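Local coordinates for vestitone reductase (Medicago sativa, PDB 2P4H), which catalyses the NADPH-dependent, stereospecific reduction of (3R)-vestitone to an isoflavanol, the penultimate step in making the defence compound medicarpin, at residues A[194-197]-A[198-202]. Numbering follows the deposited sequence.
Sequences FVCP and KLPDS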
loop_
_atom_site.group_PDB
_atom_site.type_symbol
_atom_site.label_atom_id
_atom_site.label_comp_id
_atom_site.label_asym_id
_atom_site.label_seq_id
_atom_site.Cartn_x
_atom_site.Cartn_y
_atom_site.Cartn_z
ATOM N N PHE A 194 -4.731 -10.589 6.789
ATOM C CA PHE A 194 -5.661 -9.499 6.527
ATOM C C PHE A 194 -6.932 -9.683 7.341
ATOM O O PHE A 194 -7.278 -10.805 7.718
ATOM C CB PHE A 194 -5.983 -9.418 5.027
ATOM C CG PHE A 194 -6.489 -10.707 4.428
ATOM C CD1 PHE A 194 -7.856 -10.976 4.357
ATOM C CD2 PHE A 194 -5.596 -11.643 3.913
ATOM C CE1 PHE A 194 -8.321 -12.158 3.776
ATOM C CE2 PHE A 194 -6.048 -12.826 3.333
ATOM C CZ PHE A 194 -7.414 -13.086 3.262
ATOM N N VAL A 195 -7.613 -8.580 7.630
ATOM C CA VAL A 195 -8.854 -8.643 8.396
ATOM C C VAL A 195 -10.060 -8.192 7.580
ATOM O O VAL A 195 -11.198 -8.310 8.038
ATOM C CB VAL A 195 -8.780 -7.791 9.692
ATOM C CG1 VAL A 195 -7.728 -8.362 10.633
ATOM C CG2 VAL A 195 -8.473 -6.336 9.357
ATOM N N CYS A 196 -9.816 -7.680 6.376
ATOM C CA CYS A 196 -10.903 -7.226 5.512
ATOM C C CYS A 196 -11.748 -8.405 5.018
ATOM O O CYS A 196 -11.274 -9.541 4.951
ATOM C CB CYS A 196 -10.348 -6.417 4.333
ATOM S SG CYS A 196 -9.009 -7.208 3.432
ATOM N N PRO A 197 -13.018 -8.144 4.661
ATOM C CA PRO A 197 -13.963 -9.159 4.182
ATOM C C PRO A 197 -13.703 -9.882 2.861
ATOM O O PRO A 197 -14.296 -10.930 2.612
ATOM C CB PRO A 197 -15.295 -8.406 4.180
ATOM C CG PRO A 197 -14.884 -7.016 3.847
ATOM C CD PRO A 197 -13.665 -6.821 4.726
ATOM N N LYS A 198 -12.828 -9.345 2.019
ATOM C CA LYS A 198 -12.533 -9.988 0.743
ATOM C C LYS A 198 -11.044 -10.263 0.585
ATOM O O LYS A 198 -10.215 -9.587 1.193
ATOM C CB LYS A 198 -13.003 -9.112 -0.421
ATOM C CG LYS A 198 -14.505 -8.891 -0.479
ATOM C CD LYS A 198 -14.882 -8.037 -1.680
ATOM C CE LYS A 198 -16.385 -7.835 -1.761
ATOM N NZ LYS A 198 -16.765 -7.001 -2.936
ATOM N N LEU A 199 -10.712 -11.257 -0.234
ATOM C CA LEU A 199 -9.315 -11.602 -0.488
ATOM C C LEU A 199 -8.646 -10.458 -1.248
ATOM O O LEU A 199 -9.065 -10.117 -2.355
ATOM C CB LEU A 199 -9.238 -12.880 -1.330
ATOM C CG LEU A 199 -7.837 -13.332 -1.759
ATOM C CD1 LEU A 199 -7.021 -13.711 -0.531
ATOM C CD2 LEU A 199 -7.947 -14.511 -2.709
ATOM N N PRO A 200 -7.601 -9.839 -0.665
ATOM C CA PRO A 200 -6.938 -8.738 -1.372
ATOM C C PRO A 200 -6.344 -9.196 -2.701
ATOM O O PRO A 200 -5.740 -10.265 -2.791
ATOM C CB PRO A 200 -5.859 -8.285 -0.388
ATOM C CG PRO A 200 -6.444 -8.635 0.950
ATOM C CD PRO A 200 -7.057 -9.997 0.695
ATOM N N ASP A 201 -6.510 -8.372 -3.729
ATOM C CA ASP A 201 -6.002 -8.674 -5.055
ATOM C C ASP A 201 -4.498 -8.951 -5.045
ATOM O O ASP A 201 -4.029 -9.868 -5.714
ATOM C CB ASP A 201 -6.309 -7.504 -5.995
ATOM C CG ASP A 201 -5.826 -7.747 -7.406
ATOM O OD1 ASP A 201 -6.355 -8.666 -8.063
ATOM O OD2 ASP A 201 -4.917 -7.018 -7.855
ATOM N N SER A 202 -3.743 -8.163 -4.284
ATOM C CA SER A 202 -2.299 -8.344 -4.225
ATOM C C SER A 202 -1.924 -9.717 -3.675
ATOM O O SER A 202 -0.944 -10.323 -4.114
ATOM C CB SER A 202 -1.658 -7.240 -3.379
ATOM O OG SER A 202 -2.204 -7.210 -2.076
#
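Between Phe194 and Pro200 the chain loops back on itself, bringing their CA atoms to 8.0 Å just before helix 201-206. Pro200 CD sits 3.7 Å from the centroid of the Phe194 ring and 4° off its normal, a CH-pi contact over the centre of one face. With chi1 at 54°, CG of Phe194 lies between its backbone N and carbonyl carbon, which swings the ring toward Lys198-Pro200 and lets that face meet Pro200 CD. Leu199 CD1 comes obliquely to Phe194 CZ at 3.9 Å, while Cys196 SG touches Pro200 CG at 3.8 Å. This loop joins strand 189-191, part of the mixed sheet beside the Rossmann-type parallel sheet, to the helix at whose N-cap position Pro200 stands, and Pro200 also touches Phe12, a predicted NADP(+)-binding residue on helix 12-23, which follows the glycine-rich turn. Phe194 reaches Phe12 too and, with Leu199, packs on helix 305-319. An alanine in place of Phe194 would probably leave Pro200 CD without its aromatic face and open a gap between the loop and that C-terminal helix. Ser202 OG hydrogen-bonds Ile190 O, tying the start of helix 201-206 to strand 189-191.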